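Local coordinates for protein L-serine ammonia-lyase (Rhizomucor miehei CAU432, PDB 5C3U) that is a pyridoxal-phosphate-dependent enzyme whose single chain folds around two beta-sheets covered by helices and holds a bound pyridoxal-5'-phosphate, at residues A103-E106 with R107-Q110; A128-V131 with H132-L136; E162-Q166 with L167-P171; S241-S244 with L245-S248; L298-S302 with P303-V307. All blocks are in the same frame, centred on the assembly; numbering follows the deposited sequence. Where two conformers were deposited one is given.

All five contacts are local, made within helices, at helix ends or round turns, and follow one another along the chain. Contacts 1 and 2 lie on helices that go with the four-stranded parallel sheet, with centres about 18 Å apart and nearest atoms about 7 Å apart. Contacts 3 and 5 lead into neighbouring strands of the six-stranded sheet; their nearest atoms are about 4 Å apart, and both lie across the chain's centre from contacts 1 and 2. Contact 4 comes closest to pyridoxal-5'-phosphate, the side chain of Ser244 being about 7 Å from it, whereas Ile108 of contact 1 and Glu130 of contact 2 are each about 10 Å away.

Contact 1 of 5, residues A103-E106 with R107-Q110; sequences ATNE and RICQ
Asn105 caps the start of helix 106-114 by reaching Ile108, three residues on, where the loop that follows strand 95-100 winds into its first turn. The cap depends on a side-chain torsion: CG lies anti to the backbone N (chi1 179°), which swings the amide alongside the helix end. There Asn105 OD1 accepts from Ile108 N at 3.3 Å, a weak bond bent at the hydrogen, while the side chains of Asn105 and Ile108 cross at about a right angle, with OD1 3.5 Å from Ile108 CG1.

The Asn105 carbonyl begins the helical pattern proper. Cys109 N donates to Asn105 O at 3.3 Å, and Ile108 N adds a weak second bond to the same oxygen. One residue further, Gln110 N to Glu106 O measures 2.9 Å.

Ahead of the cap, the methyl of Thr104 covers the turn: CG2 is 3.8 Å from Cys109 SG and equally far from Ile108 CG2. Thr104 and Cys109 stand at N' and N4, a contact resembling a hydrophobic staple. The hydroxyl of Thr104 turns to Pro101 O, back in the loop.

Helix 106-114 joins strands 95-100 and 118-121, parallel neighbours in the four-stranded sheet, and so forms the helical part of a beta-alpha-beta crossover.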
loop_
_atom_site.group_PDB
_atom_site.type_symbol
_atom_site.label_atom_id
_atom_site.label_comp_id
_atom_site.label_asym_id
_atom_site.label_seq_id
_atom_site.Cartn_x
_atom_site.Cartn_y
_atom_site.Cartn_z
ATOM N N ALA A 103 8.910 18.842 6.102
ATOM C CA ALA A 103 9.133 19.138 4.677
ATOM C C ALA A 103 8.155 18.479 3.678
ATOM O O ALA A 103 8.500 18.264 2.511
ATOM C CB ALA A 103 10.574 18.801 4.313
ATOM N N THR A 104 6.939 18.183 4.126
ATOM C CA THR A 104 5.943 17.443 3.338
ATOM C C THR A 104 5.471 18.145 2.043
ATOM O O THR A 104 5.253 19.358 2.020
ATOM C CB THR A 104 4.733 17.072 4.246
ATOM O OG1 THR A 104 5.165 16.106 5.217
ATOM C CG2 THR A 104 3.556 16.474 3.463
ATOM N N ASN A 105 5.331 17.338 0.987
ATOM C CA ASN A 105 4.741 17.714 -0.298
ATOM C C ASN A 105 3.548 18.646 -0.092
ATOM O O ASN A 105 2.644 18.359 0.699
ATOM C CB ASN A 105 4.331 16.429 -1.041
ATOM C CG ASN A 105 3.687 16.695 -2.387
ATOM O OD1 ASN A 105 2.462 16.739 -2.495
ATOM N ND2 ASN A 105 4.508 16.864 -3.424
ATOM N N GLU A 106 3.554 19.774 -0.791
ATOM C CA GLU A 106 2.603 20.836 -0.483
ATOM C C GLU A 106 1.158 20.502 -0.837
ATOM O O GLU A 106 0.233 20.968 -0.168
ATOM C CB GLU A 106 3.020 22.148 -1.120
ATOM C CG GLU A 106 2.633 23.336 -0.269
ATOM C CD GLU A 106 3.678 24.423 -0.313
ATOM O OE1 GLU A 106 3.361 25.524 -0.824
ATOM O OE2 GLU A 106 4.815 24.166 0.154
ATOM N N ARG A 107 0.967 19.691 -1.868
ATOM C CA ARG A 107 -0.386 19.254 -2.229
ATOM C C ARG A 107 -0.991 18.288 -1.221
ATOM O O ARG A 107 -2.205 18.257 -1.031
ATOM C CB ARG A 107 -0.434 18.695 -3.645
ATOM C CG ARG A 107 -0.661 19.810 -4.647
ATOM C CD ARG A 107 -0.468 19.375 -6.087
ATOM N NE ARG A 107 -0.590 20.546 -6.964
ATOM C CZ ARG A 107 0.423 21.345 -7.302
ATOM N NH1 ARG A 107 1.656 21.102 -6.863
ATOM N NH2 ARG A 107 0.207 22.391 -8.091
ATOM N N ILE A 108 -0.137 17.501 -0.574
ATOM C CA ILE A 108 -0.577 16.672 0.530
ATOM C C ILE A 108 -1.140 17.576 1.631
ATOM O O ILE A 108 -2.252 17.337 2.123
ATOM C CB ILE A 108 0.570 15.762 1.030
ATOM C CG1 ILE A 108 0.959 14.774 -0.078
ATOM C CG2 ILE A 108 0.177 15.040 2.319
ATOM C CD1 ILE A 108 1.918 13.676 0.347
ATOM N N CYS A 109 -0.387 18.629 1.970
ATOM C CA CYS A 109 -0.769 19.600 2.992
ATOM C C CYS A 109 -2.059 20.316 2.629
ATOM O O CYS A 109 -2.954 20.462 3.469
ATOM C CB CYS A 109 0.356 20.603 3.245
ATOM S SG CYS A 109 1.827 19.849 4.000
ATOM N N GLN A 110 -2.171 20.719 1.365
ATOM C CA GLN A 110 -3.361 21.445 0.915
ATOM C C GLN A 110 -4.605 20.559 0.971
ATOM O O GLN A 110 -5.682 21.025 1.342
ATOM C CB GLN A 110 -3.183 21.985 -0.503
ATOM C CG GLN A 110 -4.382 22.789 -0.998
ATOM C CD GLN A 110 -4.676 24.004 -0.126
ATOM O OE1 GLN A 110 -3.963 25.009 -0.176
ATOM N NE2 GLN A 110 -5.731 23.916 0.675
#

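Contact 2 of 5, residues A128-V131 with H132-L136; sequences AAEV and HARKL
Glu130 OE2 is gripped twice by Arg134, one helical turn further on: Arg134 NE and Arg134 NH1 each donate to it at 3.1 Å. The grip is side-on, and the oxygen sits at the edge of the guanidinium, close to its plane. Seen from the carboxylate the two donors differ, since Arg134 NH1 arrives nearly along the C-O axis whereas Arg134 NE comes from the anti side and 22° out of the plane. The carboxylate and guanidinium planes are 46° apart. Both chains are extended and lie side by side, pointing the same way; Glu130 achieves this with CG anti to the backbone N (chi1 -177°). Lower down, Arg134 CG rests 3.3 Å from Glu130 O, the carbonyl that also accepts from Arg134 N at 2.9 Å.

This is an i to i+4 salt bridge on helix 126-134, which lies against the four-stranded parallel sheet. Ala129 and Ala133, one turn apart, face Val99 of strand 95-100, and their backbones are joined by the bond from Ala133 N to Ala129 O at 2.8 Å. His132 stacks its ring with Tyr122, while Glu130, Ala133 and Arg134 all touch Tyr143 of strand 141-143.

On the outer side, Lys135, bent at chi2, lays CG 3.3 Å from Val131 O. A water donates to Val131 O at 2.9 Å and accepts a weak bond from Lys135 NZ at 3.2 Å.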
loop_
_atom_site.group_PDB
_atom_site.type_symbol
_atom_site.label_atom_id
_atom_site.label_comp_id
_atom_site.label_asym_id
_atom_site.label_seq_id
_atom_site.Cartn_x
_atom_site.Cartn_y
_atom_site.Cartn_z
ATOM N N ALA A 128 8.991 10.050 12.860
ATOM C CA ALA A 128 8.933 11.098 13.870
ATOM C C ALA A 128 7.540 11.739 13.929
ATOM O O ALA A 128 7.076 12.087 15.007
ATOM C CB ALA A 128 9.983 12.155 13.619
ATOM N N ALA A 129 6.900 11.905 12.772
ATOM C CA ALA A 129 5.508 12.427 12.722
ATOM C C ALA A 129 4.576 11.519 13.515
ATOM O O ALA A 129 3.751 12.000 14.309
ATOM C CB ALA A 129 5.024 12.564 11.280
ATOM N N GLU A 130 4.731 10.207 13.315
ATOM C CA GLU A 130 3.945 9.221 14.036
ATOM C C GLU A 130 4.174 9.300 15.545
ATOM O O GLU A 130 3.223 9.204 16.318
ATOM C CB GLU A 130 4.223 7.796 13.540
ATOM C CG GLU A 130 3.364 6.743 14.237
ATOM C CD GLU A 130 3.734 5.313 13.894
ATOM O OE1 GLU A 130 4.606 5.093 13.019
ATOM O OE2 GLU A 130 3.146 4.402 14.517
ATOM N N VAL A 131 5.444 9.424 15.945
ATOM C CA VAL A 131 5.803 9.470 17.365
ATOM C C VAL A 131 5.139 10.676 18.012
ATOM O O VAL A 131 4.527 10.549 19.069
ATOM C CB VAL A 131 7.337 9.437 17.595
ATOM C CG1 VAL A 131 7.707 9.963 18.982
ATOM C CG2 VAL A 131 7.871 8.016 17.404
ATOM N N HIS A 132 5.207 11.820 17.338
ATOM C CA HIS A 132 4.569 13.038 17.798
ATOM C C HIS A 132 3.066 12.926 17.824
ATOM O O HIS A 132 2.432 13.226 18.843
ATOM C CB HIS A 132 4.980 14.207 16.930
ATOM C CG HIS A 132 4.583 15.541 17.494
ATOM N ND1 HIS A 132 5.123 16.040 18.627
ATOM C CD2 HIS A 132 3.670 16.486 17.043
ATOM C CE1 HIS A 132 4.577 17.242 18.888
ATOM N NE2 HIS A 132 3.694 17.519 17.915
ATOM N N ALA A 133 2.475 12.467 16.723
ATOM C CA ALA A 133 1.014 12.265 16.680
ATOM C C ALA A 133 0.501 11.400 17.825
ATOM O O ALA A 133 -0.540 11.691 18.406
ATOM C CB ALA A 133 0.571 11.688 15.333
ATOM N N ARG A 134 1.235 10.345 18.170
ATOM C CA ARG A 134 0.792 9.461 19.237
ATOM C C ARG A 134 0.631 10.157 20.579
ATOM O O ARG A 134 -0.267 9.796 21.350
ATOM C CB ARG A 134 1.689 8.234 19.362
ATOM C CG ARG A 134 1.437 7.229 18.249
ATOM C CD ARG A 134 2.255 5.955 18.432
ATOM N NE ARG A 134 2.001 5.027 17.327
ATOM C CZ ARG A 134 0.959 4.206 17.263
ATOM N NH1 ARG A 134 0.798 3.408 16.211
ATOM N NH2 ARG A 134 0.064 4.199 18.238
ATOM N N LYS A 135 1.452 11.173 20.827
ATOM C CA LYS A 135 1.376 11.963 22.067
ATOM C C LYS A 135 0.230 12.991 22.071
ATOM O O LYS A 135 0.046 13.699 23.062
ATOM C CB LYS A 135 2.683 12.721 22.337
ATOM C CG LYS A 135 3.978 12.039 21.946
ATOM C CD LYS A 135 4.489 11.069 22.989
ATOM C CE LYS A 135 5.996 10.889 22.846
ATOM N NZ LYS A 135 6.427 9.554 23.356
ATOM N N LEU A 136 -0.530 13.082 20.979
ATOM C CA LEU A 136 -1.617 14.070 20.881
ATOM C C LEU A 136 -2.988 13.477 21.133
ATOM O O LEU A 136 -4.005 14.176 21.042
ATOM C CB LEU A 136 -1.620 14.730 19.500
ATOM C CG LEU A 136 -0.325 15.415 19.070
ATOM C CD1 LEU A 136 -0.563 16.181 17.774
ATOM C CD2 LEU A 136 0.156 16.354 20.169
HETATM O O HOH W 1 4.669 8.370 20.982
#

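Contact 3 of 5, residues E162-Q166 with L167-P171; sequences ELKTQ and LNDNP
Leu163 O receives Leu167 N at 2.8 Å, the bond that carries helix 150-166 to its end, and Leu167 CB closes on the same carbonyl. Next comes Lys164, whose O accepts from Asp169 N at 2.8 Å, five residues ahead. Its side chain, extended with CG anti to the backbone N (chi1 -180°), runs beside that of Asp169. Tight contact is made by carbon, with Lys164 CE 3.0 Å from Asp169 OD1, whereas Lys164 NZ is 4.0 Å from this oxygen, a long salt bridge. The ammonium group is hydrogen-bonded to Ala195 O, and Asp169 OD1 takes a weak bond from Trp197 NE1.

Thr165 O accepts from Asn168 N at 2.9 Å, with the donor above the carbonyl plane. Together with the Lys164 bond, this defines a Schellman motif in which Asn168, at phi 57°, is the C' residue; overlapping it is a type I' turn from Leu167 to Asn170, with Asn168 and Asp169 at its centre. The amide of Gln166 bonds Lys41 through OE1 and Thr22 O through NE2.

Leu163 and Leu167 both pack on Leu24 of strand 24-26 and Val308 of strand 306-311, seating the helix end on the six-stranded sheet just before strand 174-178.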
loop_
_atom_site.group_PDB
_atom_site.type_symbol
_atom_site.label_atom_id
_atom_site.label_comp_id
_atom_site.label_asym_id
_atom_site.label_seq_id
_atom_site.Cartn_x
_atom_site.Cartn_y
_atom_site.Cartn_z
ATOM N N GLU A 162 -13.318 -8.372 -5.037
ATOM C CA GLU A 162 -13.378 -7.713 -6.340
ATOM C C GLU A 162 -12.619 -8.489 -7.421
ATOM O O GLU A 162 -13.151 -8.724 -8.513
ATOM C CB GLU A 162 -12.851 -6.277 -6.250
ATOM C CG GLU A 162 -13.857 -5.269 -5.720
ATOM C CD GLU A 162 -13.260 -3.886 -5.480
ATOM O OE1 GLU A 162 -13.612 -3.260 -4.443
ATOM O OE2 GLU A 162 -12.449 -3.411 -6.322
ATOM N N LEU A 163 -11.381 -8.883 -7.109
ATOM C CA LEU A 163 -10.525 -9.595 -8.057
ATOM C C LEU A 163 -11.159 -10.888 -8.561
ATOM O O LEU A 163 -11.063 -11.199 -9.755
ATOM C CB LEU A 163 -9.165 -9.911 -7.440
ATOM C CG LEU A 163 -8.123 -8.801 -7.313
ATOM C CD1 LEU A 163 -6.815 -9.458 -6.861
ATOM C CD2 LEU A 163 -7.930 -8.063 -8.630
ATOM N N LYS A 164 -11.792 -11.623 -7.643
ATOM C CA LYS A 164 -12.475 -12.878 -7.943
ATOM C C LYS A 164 -13.545 -12.685 -9.011
ATOM O O LYS A 164 -13.635 -13.480 -9.955
ATOM C CB LYS A 164 -13.101 -13.462 -6.673
ATOM C CG LYS A 164 -13.833 -14.777 -6.892
ATOM C CD LYS A 164 -14.115 -15.491 -5.585
ATOM C CE LYS A 164 -14.161 -16.987 -5.837
ATOM N NZ LYS A 164 -14.523 -17.777 -4.633
ATOM N N THR A 165 -14.346 -11.635 -8.855
ATOM C CA THR A 165 -15.371 -11.302 -9.831
ATOM C C THR A 165 -14.737 -10.890 -11.157
ATOM O O THR A 165 -15.070 -11.435 -12.216
ATOM C CB THR A 165 -16.294 -10.187 -9.304
ATOM O OG1 THR A 165 -16.962 -10.658 -8.133
ATOM C CG2 THR A 165 -17.337 -9.818 -10.337
ATOM N N GLN A 166 -13.809 -9.939 -11.089
ATOM C CA GLN A 166 -13.184 -9.394 -12.287
ATOM C C GLN A 166 -12.420 -10.434 -13.092
ATOM O O GLN A 166 -12.325 -10.316 -14.312
ATOM C CB GLN A 166 -12.284 -8.212 -11.928
ATOM C CG GLN A 166 -13.080 -7.032 -11.408
ATOM C CD GLN A 166 -12.201 -5.911 -10.886
ATOM O OE1 GLN A 166 -11.233 -6.148 -10.160
ATOM N NE2 GLN A 166 -12.561 -4.684 -11.219
ATOM N N LEU A 167 -11.892 -11.458 -12.427
ATOM C CA LEU A 167 -11.167 -12.515 -13.134
ATOM C C LEU A 167 -12.036 -13.743 -13.409
ATOM O O LEU A 167 -11.513 -14.818 -13.735
ATOM C CB LEU A 167 -9.924 -12.941 -12.353
ATOM C CG LEU A 167 -8.790 -11.916 -12.255
ATOM C CD1 LEU A 167 -7.760 -12.423 -11.259
ATOM C CD2 LEU A 167 -8.169 -11.672 -13.627
ATOM N N ASN A 168 -13.351 -13.579 -13.252
ATOM C CA ASN A 168 -14.321 -14.638 -13.578
ATOM C C ASN A 168 -14.051 -15.931 -12.817
ATOM O O ASN A 168 -14.156 -17.023 -13.370
ATOM C CB ASN A 168 -14.335 -14.901 -15.092
ATOM C CG ASN A 168 -14.598 -13.644 -15.906
ATOM O OD1 ASN A 168 -15.652 -13.028 -15.789
ATOM N ND2 ASN A 168 -13.636 -13.265 -16.747
ATOM N N ASP A 169 -13.697 -15.790 -11.539
ATOM C CA ASP A 169 -13.378 -16.921 -10.658
ATOM C C ASP A 169 -12.186 -17.794 -11.105
ATOM O O ASP A 169 -11.985 -18.885 -10.575
ATOM C CB ASP A 169 -14.640 -17.764 -10.392
ATOM C CG ASP A 169 -14.496 -18.698 -9.192
ATOM O OD1 ASP A 169 -13.547 -18.525 -8.389
ATOM O OD2 ASP A 169 -15.340 -19.616 -9.056
ATOM N N ASN A 170 -11.384 -17.303 -12.050
ATOM C CA ASN A 170 -10.137 -17.976 -12.431
ATOM C C ASN A 170 -9.002 -17.492 -11.541
ATOM O O ASN A 170 -8.587 -16.343 -11.670
ATOM C CB ASN A 170 -9.744 -17.683 -13.887
ATOM C CG ASN A 170 -10.753 -18.197 -14.893
ATOM O OD1 ASN A 170 -11.284 -17.431 -15.699
ATOM N ND2 ASN A 170 -11.014 -19.496 -14.862
ATOM N N PRO A 171 -8.486 -18.362 -10.655
ATOM C CA PRO A 171 -7.345 -17.989 -9.812
ATOM C C PRO A 171 -6.117 -17.611 -10.642
ATOM O O PRO A 171 -5.743 -18.354 -11.566
ATOM C CB PRO A 171 -7.069 -19.268 -8.999
ATOM C CG PRO A 171 -7.726 -20.373 -9.774
ATOM C CD PRO A 171 -8.940 -19.737 -10.380
#

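Contact 4 of 5, residues S241-S244 with L245-S248; sequences SSKS and LELS
Lys243 leans on Leu247 and Glu246 in the first turns of helix 242-250. From CB, which points away from the following turn, the chain leaves with CG anti to the backbone N (chi1 177°), then bends at chi2 and chi3, which brings its end toward the next turn. CG meets Leu247 CD1 at 3.7 Å and CD meets Leu247 CG at 3.8 Å, so the aliphatic half lies against the leucine. CE comes 3.6 Å from Glu246 OE1, and NZ ends 3.7 Å from that same oxygen, a long salt bridge. Glu246 OE1 has a closer partner in a water that donates to it at 2.9 Å and also bonds Ser242 OG. Beneath these side chains Leu247 N donates to Lys243 O at 2.9 Å.

On another side of the helix, Ser241 OG donates to Ser244 OG at 2.7 Å. The amide of Asn186, from helix 183-194, bonds both hydroxyls, its ND2 with Ser241 and its OD1 with Ser244; this network ties the helix start to its neighbour, on which Lys243 and Leu247 also pack. It is a helix N-terminus, with Ser241 at the N-cap position and the side chain of Ser244 about 7 Å from the bound pyridoxal-5'-phosphate.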
loop_
_atom_site.group_PDB
_atom_site.type_symbol
_atom_site.label_atom_id
_atom_site.label_comp_id
_atom_site.label_asym_id
_atom_site.label_seq_id
_atom_site.Cartn_x
_atom_site.Cartn_y
_atom_site.Cartn_z
ATOM N N SER A 241 3.967 -6.472 10.791
ATOM C CA SER A 241 2.987 -6.947 11.777
ATOM C C SER A 241 3.221 -8.415 12.096
ATOM O O SER A 241 3.548 -9.203 11.206
ATOM C CB SER A 241 1.570 -6.772 11.266
ATOM O OG SER A 241 1.307 -7.684 10.234
ATOM N N SER A 242 3.035 -8.783 13.363
ATOM C CA SER A 242 3.159 -10.200 13.772
ATOM C C SER A 242 2.201 -11.123 12.995
ATOM O O SER A 242 2.496 -12.305 12.769
ATOM C CB SER A 242 2.915 -10.331 15.274
ATOM O OG SER A 242 1.569 -10.015 15.539
ATOM N N LYS A 243 1.049 -10.581 12.591
ATOM C CA LYS A 243 0.095 -11.336 11.781
ATOM C C LYS A 243 0.685 -11.718 10.426
ATOM O O LYS A 243 0.373 -12.783 9.913
ATOM C CB LYS A 243 -1.209 -10.538 11.603
ATOM C CG LYS A 243 -2.283 -11.184 10.719
ATOM C CD LYS A 243 -2.758 -12.547 11.218
ATOM C CE LYS A 243 -3.536 -12.465 12.514
ATOM N NZ LYS A 243 -4.475 -13.621 12.632
ATOM N N SER A 244 1.537 -10.856 9.857
ATOM C CA SER A 244 2.113 -11.099 8.526
ATOM C C SER A 244 2.986 -12.351 8.529
ATOM O O SER A 244 2.890 -13.190 7.629
ATOM C CB SER A 244 2.949 -9.899 8.058
ATOM O OG SER A 244 2.109 -8.771 7.884
ATOM N N LEU A 245 3.830 -12.441 9.544
ATOM C CA LEU A 245 4.729 -13.586 9.738
ATOM C C LEU A 245 3.941 -14.873 9.966
ATOM O O LEU A 245 4.267 -15.929 9.404
ATOM C CB LEU A 245 5.672 -13.291 10.909
ATOM C CG LEU A 245 6.909 -14.190 11.117
ATOM C CD1 LEU A 245 7.844 -14.129 9.918
ATOM C CD2 LEU A 245 7.660 -13.795 12.380
ATOM N N GLU A 246 2.899 -14.780 10.788
ATOM C CA GLU A 246 1.999 -15.894 11.065
ATOM C C GLU A 246 1.310 -16.414 9.795
ATOM O O GLU A 246 1.318 -17.619 9.526
ATOM C CB GLU A 246 0.977 -15.465 12.135
ATOM C CG GLU A 246 -0.246 -16.352 12.302
ATOM C CD GLU A 246 -1.067 -15.996 13.536
ATOM O OE1 GLU A 246 -1.166 -14.794 13.884
ATOM O OE2 GLU A 246 -1.622 -16.927 14.160
ATOM N N LEU A 247 0.724 -15.509 9.007
ATOM C CA LEU A 247 0.071 -15.898 7.749
ATOM C C LEU A 247 1.071 -16.448 6.729
ATOM O O LEU A 247 0.725 -17.302 5.911
ATOM C CB LEU A 247 -0.704 -14.712 7.135
ATOM C CG LEU A 247 -1.913 -14.214 7.926
ATOM C CD1 LEU A 247 -2.386 -12.856 7.418
ATOM C CD2 LEU A 247 -3.062 -15.211 7.905
ATOM N N SER A 248 2.308 -15.972 6.785
ATOM C CA SER A 248 3.337 -16.404 5.838
ATOM C C SER A 248 3.689 -17.886 6.016
ATOM O O SER A 248 4.177 -18.515 5.083
ATOM C CB SER A 248 4.591 -15.519 5.921
ATOM O OG SER A 248 5.478 -15.911 6.962
HETATM O O HOH W 2 -0.345 -12.387 15.361
#

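Contact 5 of 5, residues L298-S302 with P303-V307; sequences LPSLS and PAKDV
Lys305 N donates to Ser302 O at 2.8 Å, from well above the carbonyl plane, and this bond closes a type I beta turn from Ser302 to Lys305. The turn follows another of type I, from Leu298 to Leu301, and the pair make up the surface connection between helix 293-297 and strand 306-311 of the six-stranded sheet.

The serine at the head of the second turn holds it in two ways. Besides the carbonyl bond, Ser302 OG accepts from Ala304 N at 3.2 Å, an ST turn superimposed on the beta turn. With chi1 at 80° the hydroxyl stands between the backbone N and the carbonyl carbon, which places it over the turn, and Ala304 CB lies 3.5 Å from it. Pro303 takes the second position of the turn with a phi of -63°, a value its ring readily supplies. The proline ring crowds the residue before it, Pro303 CD lying 3.4 Å from Ser302 CB.

Strand 306-311 is placed between strands 37-42 and 174-178: Lys305 is already bonded through its backbone to Asn37, and Asp306 to Ala173. Leu301 turns inward to Cys36 and Ala173, and its carbonyl is held by Arg295 NH1.

The extended chain of Lys305 runs back along the loop, with CD 4.2 Å from Leu301 CA. At its tip NZ donates to Ser300 O at 3.2 Å, standing 61° out of the carbonyl plane, and lies 3.5 Å from Ser300 CB.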
loop_
_atom_site.group_PDB
_atom_site.type_symbol
_atom_site.label_atom_id
_atom_site.label_comp_id
_atom_site.label_asym_id
_atom_site.label_seq_id
_atom_site.Cartn_x
_atom_site.Cartn_y
_atom_site.Cartn_z
ATOM N N LEU A 298 8.577 -17.184 -11.091
ATOM C CA LEU A 298 7.595 -18.184 -11.511
ATOM C C LEU A 298 7.921 -18.669 -12.924
ATOM O O LEU A 298 7.409 -18.123 -13.905
ATOM C CB LEU A 298 6.177 -17.605 -11.456
ATOM C CG LEU A 298 5.658 -17.025 -10.134
ATOM C CD1 LEU A 298 4.385 -16.250 -10.399
ATOM C CD2 LEU A 298 5.411 -18.106 -9.092
ATOM N N PRO A 299 8.783 -19.700 -13.039
ATOM C CA PRO A 299 9.238 -20.106 -14.378
ATOM C C PRO A 299 8.149 -20.743 -15.257
ATOM O O PRO A 299 8.338 -20.850 -16.470
ATOM C CB PRO A 299 10.367 -21.106 -14.082
ATOM C CG PRO A 299 10.771 -20.828 -12.669
ATOM C CD PRO A 299 9.488 -20.445 -11.982
ATOM N N SER A 300 7.027 -21.134 -14.651
ATOM C CA SER A 300 5.923 -21.788 -15.362
ATOM C C SER A 300 5.012 -20.844 -16.146
ATOM O O SER A 300 4.151 -21.309 -16.901
ATOM C CB SER A 300 5.048 -22.586 -14.389
ATOM O OG SER A 300 5.760 -23.668 -13.820
ATOM N N LEU A 301 5.172 -19.534 -15.959
ATOM C CA LEU A 301 4.285 -18.564 -16.615
ATOM C C LEU A 301 4.160 -18.817 -18.121
ATOM O O LEU A 301 5.151 -19.121 -18.796
ATOM C CB LEU A 301 4.737 -17.128 -16.350
ATOM C CG LEU A 301 4.555 -16.573 -14.930
ATOM C CD1 LEU A 301 5.034 -15.125 -14.884
ATOM C CD2 LEU A 301 3.110 -16.685 -14.449
ATOM N N SER A 302 2.932 -18.710 -18.621
ATOM C CA SER A 302 2.631 -18.904 -20.039
ATOM C C SER A 302 1.461 -17.991 -20.440
ATOM O O SER A 302 0.794 -17.443 -19.564
ATOM C CB SER A 302 2.292 -20.371 -20.298
ATOM O OG SER A 302 0.954 -20.655 -19.930
ATOM N N PRO A 303 1.206 -17.818 -21.759
ATOM C CA PRO A 303 0.091 -16.963 -22.194
ATOM C C PRO A 303 -1.273 -17.482 -21.744
ATOM O O PRO A 303 -2.269 -16.781 -21.877
ATOM C CB PRO A 303 0.201 -16.999 -23.728
ATOM C CG PRO A 303 1.640 -17.282 -23.990
ATOM C CD PRO A 303 2.013 -18.268 -22.913
ATOM N N ALA A 304 -1.302 -18.691 -21.193
ATOM C CA ALA A 304 -2.516 -19.273 -20.618
ATOM C C ALA A 304 -2.709 -18.873 -19.149
ATOM O O ALA A 304 -3.701 -19.250 -18.521
ATOM C CB ALA A 304 -2.469 -20.789 -20.740
ATOM N N LYS A 305 -1.764 -18.112 -18.602
ATOM C CA LYS A 305 -1.796 -17.773 -17.176
ATOM C C LYS A 305 -1.890 -16.272 -16.933
ATOM O O LYS A 305 -1.539 -15.474 -17.807
ATOM C CB LYS A 305 -0.593 -18.376 -16.456
ATOM C CG LYS A 305 -0.690 -19.890 -16.330
ATOM C CD LYS A 305 0.593 -20.502 -15.807
ATOM C CE LYS A 305 0.390 -21.975 -15.491
ATOM N NZ LYS A 305 1.692 -22.675 -15.290
ATOM N N ASP A 306 -2.382 -15.910 -15.747
ATOM C CA ASP A 306 -2.656 -14.518 -15.377
ATOM C C ASP A 306 -1.793 -14.105 -14.179
ATOM O O ASP A 306 -1.631 -14.885 -13.235
ATOM C CB ASP A 306 -4.133 -14.361 -14.984
ATOM C CG ASP A 306 -5.111 -14.609 -16.149
ATOM O OD1 ASP A 306 -6.290 -14.931 -15.872
ATOM O OD2 ASP A 306 -4.730 -14.470 -17.332
ATOM N N VAL A 307 -1.215 -12.901 -14.242
ATOM C CA VAL A 307 -0.590 -12.306 -13.058
ATOM C C VAL A 307 -1.277 -10.980 -12.776
ATOM O O VAL A 307 -1.605 -10.223 -13.696
ATOM C CB VAL A 307 0.950 -12.153 -13.171
ATOM C CG1 VAL A 307 1.343 -11.190 -14.279
ATOM C CG2 VAL A 307 1.548 -11.704 -11.840
#